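PDB 3L49: ABC sugar (Ribose) transporter, periplasmic substrate-binding subunit from Rhodobacter sphaeroides, which probably binds a sugar in the periplasm and delivers it to the membrane components of an ABC importer. Local coordinates for residues Leu116-Asp121 against Arg219-Asp224; Ile195-Cys198 against Pro202-Gly205; Pro227-Met232 against Gly241-Gln246. All coordinates share one frame; numbering follows the deposited sequence. Where two conformers were deposited one is given.

Contact 1 of 3, residues Leu116-Asp121 against Arg219-Asp224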
loop_
_atom_site.group_PDB
_atom_site.type_symbol
_atom_site.label_atom_id
_atom_site.label_comp_id
_atom_site.label_asym_id
_atom_site.label_seq_id
_atom_site.Cartn_x
_atom_site.Cartn_y
_atom_site.Cartn_z
ATOM N N LEU A 116 8.768 13.579 6.430
ATOM C CA LEU A 116 9.757 14.653 6.457
ATOM C C LEU A 116 9.406 15.763 5.478
ATOM O O LEU A 116 9.540 16.949 5.803
ATOM C CB LEU A 116 11.162 14.113 6.177
ATOM C CG LEU A 116 11.850 13.371 7.322
ATOM C CD1 LEU A 116 12.913 12.446 6.769
ATOM C CD2 LEU A 116 12.433 14.355 8.335
ATOM N N GLN A 117 8.942 15.374 4.289
ATOM C CA GLN A 117 8.463 16.329 3.288
ATOM C C GLN A 117 7.294 17.171 3.803
ATOM O O GLN A 117 7.245 18.383 3.594
ATOM C CB GLN A 117 8.043 15.603 2.013
ATOM C CG GLN A 117 7.750 16.549 0.881
ATOM C CD GLN A 117 8.974 17.349 0.515
ATOM O OE1 GLN A 117 10.024 16.779 0.213
ATOM N NE2 GLN A 117 8.861 18.676 0.562
ATOM N N MET A 118 6.367 16.502 4.476
ATOM C CA MET A 118 5.195 17.131 5.073
ATOM C C MET A 118 5.566 18.203 6.109
ATOM O O MET A 118 5.007 19.301 6.098
ATOM C CB MET A 118 4.308 16.049 5.695
ATOM C CG MET A 118 2.924 16.515 6.139
ATOM S SD MET A 118 1.900 15.188 6.812
ATOM C CE MET A 118 2.529 13.797 5.907
ATOM N N VAL A 119 6.521 17.891 6.983
ATOM C CA VAL A 119 6.938 18.844 8.016
ATOM C C VAL A 119 7.813 19.974 7.445
ATOM O O VAL A 119 7.754 21.118 7.912
ATOM C CB VAL A 119 7.536 18.137 9.284
ATOM C CG1 VAL A 119 8.614 17.181 8.920
ATOM C CG2 VAL A 119 8.071 19.138 10.283
ATOM N N ALA A 120 8.579 19.657 6.401
ATOM C CA ALA A 120 9.305 20.675 5.639
ATOM C C ALA A 120 8.340 21.666 4.986
ATOM O O ALA A 120 8.537 22.876 5.092
ATOM C CB ALA A 120 10.221 20.033 4.590
ATOM N N ASP A 121 7.299 21.151 4.329
ATOM C CA ASP A 121 6.266 21.994 3.707
ATOM C C ASP A 121 5.461 22.794 4.736
ATOM O O ASP A 121 5.034 23.909 4.453
ATOM C CB ASP A 121 5.300 21.156 2.865
ATOM C CG ASP A 121 5.933 20.602 1.588
ATOM O OD1 ASP A 121 5.301 19.738 0.937
ATOM O OD2 ASP A 121 7.050 21.021 1.229
ATOM N N ARG A 219 -2.089 20.954 2.373
ATOM C CA ARG A 219 -1.550 20.020 1.395
ATOM C C ARG A 219 -1.805 18.576 1.815
ATOM O O ARG A 219 -1.871 18.270 3.004
ATOM C CB ARG A 219 -0.056 20.278 1.148
ATOM C CG ARG A 219 0.271 21.631 0.495
ATOM C CD ARG A 219 -0.113 21.678 -0.985
ATOM N NE ARG A 219 0.299 22.925 -1.632
ATOM C CZ ARG A 219 -0.511 23.943 -1.920
ATOM N NH1 ARG A 219 -1.806 23.888 -1.632
ATOM N NH2 ARG A 219 -0.022 25.023 -2.509
ATOM N N THR A 220 -1.980 17.694 0.832
ATOM C CA THR A 220 -2.215 16.265 1.107
ATOM C C THR A 220 -1.013 15.408 0.722
ATOM O O THR A 220 -0.269 15.747 -0.201
ATOM C CB THR A 220 -3.464 15.698 0.386
ATOM O OG1 THR A 220 -3.259 15.718 -1.032
ATOM C CG2 THR A 220 -4.731 16.474 0.758
ATOM N N TYR A 221 -0.833 14.296 1.435
ATOM C CA TYR A 221 0.327 13.423 1.266
ATOM C C TYR A 221 -0.085 11.972 1.326
ATOM O O TYR A 221 -0.802 11.563 2.237
ATOM C CB TYR A 221 1.376 13.707 2.353
ATOM C CG TYR A 221 1.856 15.138 2.339
ATOM C CD1 TYR A 221 1.165 16.124 3.036
ATOM C CD2 TYR A 221 2.967 15.513 1.586
ATOM C CE1 TYR A 221 1.565 17.441 2.995
ATOM C CE2 TYR A 221 3.382 16.833 1.540
ATOM C CZ TYR A 221 2.676 17.786 2.258
ATOM O OH TYR A 221 3.061 19.092 2.239
ATOM N N GLY A 222 0.389 11.183 0.366
ATOM C CA GLY A 222 0.068 9.760 0.334
ATOM C C GLY A 222 1.121 8.957 -0.386
ATOM O O GLY A 222 2.164 9.487 -0.763
ATOM N N VAL A 223 0.830 7.675 -0.590
ATOM C CA VAL A 223 1.794 6.712 -1.112
ATOM C C VAL A 223 1.133 5.892 -2.208
ATOM O O VAL A 223 -0.004 5.479 -2.036
ATOM C CB VAL A 223 2.251 5.732 0.003
ATOM C CG1 VAL A 223 3.028 4.544 -0.582
ATOM C CG2 VAL A 223 3.069 6.440 1.089
ATOM N N ASP A 224 1.835 5.716 -3.332
ATOM C CA ASP A 224 1.601 4.671 -4.366
ATOM C C ASP A 224 2.005 5.146 -5.739
ATOM O O ASP A 224 2.716 4.447 -6.450
ATOM C CB ASP A 224 0.163 4.132 -4.437
ATOM C CG ASP A 224 -0.074 2.976 -3.486
ATOM O OD1 ASP A 224 0.881 2.586 -2.785
ATOM O OD2 ASP A 224 -1.219 2.483 -3.424
#
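Tyr221 reaches from its strand to helix 107-122, where Met118 and Asp121 receive it. At the root, Tyr221 CB lies 3.7 Å from Met118 CE, the methyl ending a thioether chain bent at its last torsion. Farther out, CD1 and CE1 of Tyr221 run under Met118 CG, which sits over one face of the ring, 3.5 Å from CE1, in a CH-pi contact. Met118 SD is set obliquely, 4.7 Å from the Tyr221 ring centroid, as a Met-aromatic partner. At the tip, Tyr221 OH donates a 2.7 Å hydrogen bond to Asp121 OD1, entering on its anti lone pair near the ring plane. The other oxygen, Asp121 OD2, takes the amide of Gln117 NE2 at 3.0 Å from above the carboxylate plane, so both oxygens are engaged. A phenylalanine in place of Tyr221 would probably leave Asp121 OD1 without its hydroxyl donor and the carboxylate freer to turn. The axes of helix segment 116-121 and strand 219-222 run nearly antiparallel, at 169°, the helix covering one face of the central sheet of an alpha/beta periplasmic-binding-protein lobe. From the flanking strands Trp196 packs on Met118 and Ala242 on Tyr221, while Thr220 turns to helix 200-212 on the other face.

Contact 2 of 3, residues Ile195-Cys198 against Pro202-Gly205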
loop_
_atom_site.group_PDB
_atom_site.type_symbol
_atom_site.label_atom_id
_atom_site.label_comp_id
_atom_site.label_asym_id
_atom_site.label_seq_id
_atom_site.Cartn_x
_atom_site.Cartn_y
_atom_site.Cartn_z
ATOM N N ILE A 195 -2.755 16.748 5.394
ATOM C CA ILE A 195 -3.535 15.516 5.482
ATOM C C ILE A 195 -2.679 14.343 5.002
ATOM O O ILE A 195 -2.049 14.411 3.942
ATOM C CB ILE A 195 -4.891 15.587 4.698
ATOM C CG1 ILE A 195 -5.697 16.831 5.081
ATOM C CG2 ILE A 195 -5.737 14.343 4.946
ATOM C CD1 ILE A 195 -7.083 16.947 4.408
ATOM N N TRP A 196 -2.664 13.278 5.799
ATOM C CA TRP A 196 -1.840 12.102 5.550
ATOM C C TRP A 196 -2.688 10.821 5.413
ATOM O O TRP A 196 -3.680 10.637 6.130
ATOM C CB TRP A 196 -0.817 11.947 6.700
ATOM C CG TRP A 196 0.123 10.788 6.533
ATOM C CD1 TRP A 196 1.340 10.807 5.918
ATOM C CD2 TRP A 196 -0.087 9.435 6.961
ATOM N NE1 TRP A 196 1.900 9.555 5.934
ATOM C CE2 TRP A 196 1.046 8.692 6.568
ATOM C CE3 TRP A 196 -1.124 8.777 7.635
ATOM C CZ2 TRP A 196 1.176 7.324 6.831
ATOM C CZ3 TRP A 196 -0.998 7.412 7.888
ATOM C CH2 TRP A 196 0.143 6.705 7.486
ATOM N N ALA A 197 -2.275 9.936 4.504
ATOM C CA ALA A 197 -2.738 8.536 4.482
ATOM C C ALA A 197 -1.610 7.597 4.046
ATOM O O ALA A 197 -0.640 8.033 3.423
ATOM C CB ALA A 197 -3.951 8.364 3.591
ATOM N N CYS A 198 -1.744 6.308 4.364
ATOM C CA CYS A 198 -0.713 5.321 4.025
ATOM C C CYS A 198 -0.814 4.897 2.559
ATOM O O CYS A 198 0.003 4.113 2.068
ATOM C CB CYS A 198 -0.769 4.099 4.956
ATOM S SG CYS A 198 -2.213 3.010 4.716
ATOM N N PRO A 202 -7.493 7.533 -0.885
ATOM C CA PRO A 202 -8.242 8.525 -0.091
ATOM C C PRO A 202 -7.768 9.973 -0.266
ATOM O O PRO A 202 -8.564 10.905 -0.126
ATOM C CB PRO A 202 -8.020 8.071 1.363
ATOM C CG PRO A 202 -6.821 7.200 1.321
ATOM C CD PRO A 202 -6.812 6.549 -0.019
ATOM N N MET A 203 -6.490 10.162 -0.582
ATOM C CA MET A 203 -5.956 11.508 -0.767
ATOM C C MET A 203 -6.464 12.165 -2.045
ATOM O O MET A 203 -6.481 13.391 -2.137
ATOM C CB MET A 203 -4.421 11.522 -0.662
ATOM C CG MET A 203 -3.868 11.167 0.724
ATOM S SD MET A 203 -4.468 12.225 2.061
ATOM C CE MET A 203 -5.885 11.335 2.688
ATOM N N ILE A 204 -6.893 11.349 -3.013
ATOM C CA ILE A 204 -7.559 11.853 -4.220
ATOM C C ILE A 204 -8.855 12.569 -3.830
ATOM O O ILE A 204 -9.116 13.680 -4.286
ATOM C CB ILE A 204 -7.818 10.733 -5.263
ATOM C CG1 ILE A 204 -6.494 10.186 -5.803
ATOM C CG2 ILE A 204 -8.644 11.261 -6.443
ATOM C CD1 ILE A 204 -6.586 8.764 -6.367
ATOM N N GLY A 205 -9.627 11.938 -2.950
ATOM C CA GLY A 205 -10.830 12.530 -2.383
ATOM C C GLY A 205 -10.579 13.737 -1.508
ATOM O O GLY A 205 -11.276 14.747 -1.622
#
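Met203 meets Ile195 and Ala197 mainly through apolar side-chain contacts. Met203 CE sits between the two, 3.7 Å from Ala197 CB and 3.8 Å from Ile195 CG2. The methionine chain gets there by bending at chi2 (-57°) and again at chi3 (93°), which folds it back on itself and brings the methyl between the two side chains. Pro202 adds a smaller touch next door: its CG rests 3.8 Å from Ala197 CB, so that one alanine methyl is shared by consecutive residues of the helix.

Strand 194-197 and helix 200-212 are the first two elements of a beta-alpha-beta unit completed by strand 219-222, in an alpha/beta lobe of the periplasmic binding protein fold, with helices on both faces of a largely parallel sheet. The chain leaves the strand and enters the helix almost at once, and the first turn of the helix packs against the strand it follows.

The sulfur makes a second kind of contact, with the backbone. Met203 SD is 3.8 Å from Ile195 O and 4.0 Å from Trp196 C, van der Waals neighbours without a hydrogen bond. The CB of Trp196 points away from the helix, and Cys198 N lies 3.6 Å above the plane of the Trp196 ring, toward its rim.

Covalent chemistry enters just past the strand, where Cys198 is joined to Cys140 of helix 138-152 by a disulfide.

Contact 3 of 3, residues Pro227-Met232 against Gly241-Gln246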
loop_
_atom_site.group_PDB
_atom_site.type_symbol
_atom_site.label_atom_id
_atom_site.label_comp_id
_atom_site.label_asym_id
_atom_site.label_seq_id
_atom_site.Cartn_x
_atom_site.Cartn_y
_atom_site.Cartn_z
ATOM N N PRO A 227 -2.065 7.288 -11.023
ATOM C CA PRO A 227 -2.024 8.324 -12.067
ATOM C C PRO A 227 -2.795 9.608 -11.751
ATOM O O PRO A 227 -2.308 10.695 -12.060
ATOM C CB PRO A 227 -2.628 7.614 -13.280
ATOM C CG PRO A 227 -2.243 6.198 -13.086
ATOM C CD PRO A 227 -2.341 5.959 -11.604
ATOM N N GLU A 228 -3.963 9.472 -11.119
ATOM C CA GLU A 228 -4.768 10.624 -10.684
ATOM C C GLU A 228 -4.118 11.469 -9.585
ATOM O O GLU A 228 -4.215 12.694 -9.619
ATOM C CB GLU A 228 -6.196 10.208 -10.292
ATOM C CG GLU A 228 -6.425 8.689 -10.163
ATOM C CD GLU A 228 -7.859 8.307 -9.769
ATOM O OE1 GLU A 228 -8.118 7.095 -9.578
ATOM O OE2 GLU A 228 -8.723 9.209 -9.644
ATOM N N PHE A 229 -3.447 10.836 -8.625
ATOM C CA PHE A 229 -2.783 11.610 -7.573
ATOM C C PHE A 229 -1.461 12.256 -8.013
ATOM O O PHE A 229 -1.164 13.388 -7.631
ATOM C CB PHE A 229 -2.622 10.821 -6.269
ATOM C CG PHE A 229 -2.357 11.699 -5.072
ATOM C CD1 PHE A 229 -3.373 12.480 -4.522
ATOM C CD2 PHE A 229 -1.083 11.769 -4.507
ATOM C CE1 PHE A 229 -3.126 13.306 -3.422
ATOM C CE2 PHE A 229 -0.828 12.580 -3.408
ATOM C CZ PHE A 229 -1.849 13.352 -2.862
ATOM N N VAL A 230 -0.688 11.539 -8.824
ATOM C CA VAL A 230 0.528 12.070 -9.457
ATOM C C VAL A 230 0.237 13.359 -10.238
ATOM O O VAL A 230 0.896 14.380 -10.033
ATOM C CB VAL A 230 1.168 11.003 -10.385
ATOM C CG1 VAL A 230 2.308 11.582 -11.213
ATOM C CG2 VAL A 230 1.663 9.835 -9.570
ATOM N N GLU A 231 -0.772 13.299 -11.106
ATOM C CA GLU A 231 -1.219 14.440 -11.893
ATOM C C GLU A 231 -1.669 15.632 -11.035
ATOM O O GLU A 231 -1.446 16.785 -11.403
ATOM C CB GLU A 231 -2.348 14.005 -12.819
ATOM C CG GLU A 231 -2.401 14.782 -14.126
ATOM C CD GLU A 231 -3.621 14.446 -14.969
ATOM O OE1 GLU A 231 -4.297 13.429 -14.687
ATOM O OE2 GLU A 231 -3.901 15.204 -15.922
ATOM N N MET A 232 -2.300 15.340 -9.899
ATOM C CA MET A 232 -2.683 16.359 -8.904
ATOM C C MET A 232 -1.466 17.003 -8.234
ATOM O O MET A 232 -1.460 18.209 -7.987
ATOM C CB MET A 232 -3.587 15.742 -7.829
ATOM C CG MET A 232 -5.051 15.572 -8.211
ATOM S SD MET A 232 -5.883 14.511 -7.015
ATOM C CE MET A 232 -7.588 14.934 -7.330
ATOM N N GLY A 241 0.216 17.538 -2.254
ATOM C CA GLY A 241 1.549 17.980 -1.824
ATOM C C GLY A 241 2.746 17.108 -2.167
ATOM O O GLY A 241 3.793 17.632 -2.551
ATOM N N ALA A 242 2.608 15.789 -2.001
ATOM C CA ALA A 242 3.661 14.829 -2.362
ATOM C C ALA A 242 3.151 13.399 -2.394
ATOM O O ALA A 242 2.188 13.054 -1.716
ATOM C CB ALA A 242 4.880 14.929 -1.412
ATOM N N VAL A 243 3.820 12.568 -3.182
ATOM C CA VAL A 243 3.469 11.160 -3.300
ATOM C C VAL A 243 4.727 10.297 -3.386
ATOM O O VAL A 243 5.684 10.643 -4.077
ATOM C CB VAL A 243 2.479 10.907 -4.486
ATOM C CG1 VAL A 243 3.090 11.280 -5.845
ATOM C CG2 VAL A 243 1.984 9.484 -4.489
ATOM N N ALA A 244 4.733 9.192 -2.649
ATOM C CA ALA A 244 5.769 8.180 -2.791
ATOM C C ALA A 244 5.379 7.224 -3.917
ATOM O O ALA A 244 4.551 6.332 -3.727
ATOM C CB ALA A 244 5.963 7.434 -1.485
ATOM N N ALA A 245 5.968 7.422 -5.093
ATOM C CA ALA A 245 5.601 6.635 -6.266
ATOM C C ALA A 245 6.322 5.294 -6.339
ATOM O O ALA A 245 7.537 5.250 -6.532
ATOM C CB ALA A 245 5.841 7.424 -7.517
ATOM N N GLN A 246 5.553 4.209 -6.218
ATOM C CA GLN A 246 6.077 2.846 -6.218
ATOM C C GLN A 246 6.034 2.201 -7.600
ATOM O O GLN A 246 5.457 2.750 -8.529
ATOM C CB GLN A 246 5.255 1.974 -5.276
ATOM C CG GLN A 246 5.277 2.368 -3.813
ATOM C CD GLN A 246 4.523 1.364 -2.984
ATOM O OE1 GLN A 246 5.101 0.406 -2.474
ATOM N NE2 GLN A 246 3.210 1.540 -2.893
#
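Phe229 meets Val243 because its first torsion (chi1 -162°) sets CG trans to the backbone N, sending the ring from the helix down onto strand 240-245. Val243 answers with chi1 at 62°: CG1 is wedged between its own N and carbonyl carbon, while CG2 swings opposite the N and comes beside the ring. The phenyl group presents its edge, not its face. Phe229 CD2 is 3.7 Å from Val243 CB and 3.8 Å from Val243 CG2, the ring edge passing alongside the valine with the two side chains running opposite ways. One atom farther along the same edge, Phe229 CE2 comes within 3.5 Å of Ala242 O, again near the ring plane. One helix position on, Val230 CG2 adds a looser touch to Val243 CG1 at 4.2 Å.

Helix 227-234 and strand 240-245 close a beta-alpha-beta unit that began at strand 219-222; the axes of segments 227-232 and 241-245 lie at 140°. Helix 200-212 flanks the ring, with Met203 and Thr207 both touching Phe229.

No hydrogen bond crosses between the segments, and the contact probably rests on apolar packing; Ala242 O meets the C-H edge, where a carbonyl oxygen is probably better placed than over the pi face.

How the contacts relate
The three contacts share one sheet, in which strand 219-222 of contact 1 lies between the strands of contacts 2 and 3. Tyr221 N hydrogen-bonds to Ile195 O at 2.8 Å, and Gly241 N to Thr220 O at 2.8 Å. Contact 1 occupies one face; contacts 2 and 3, their centres 11 Å apart, occupy the other, where Met203 CB meets Phe229 CE1 at 3.5 Å. Together they are part of the core of one lobe. An unidentified ligand, probably from the crystallisation liquor, lies about 8 Å from the Pro202 side chain, 10 Å from that of Val243 and 13 Å from that of Tyr221; Gln246, in segment 241-246 of contact 3, hydrogen-bonds to it through NE2.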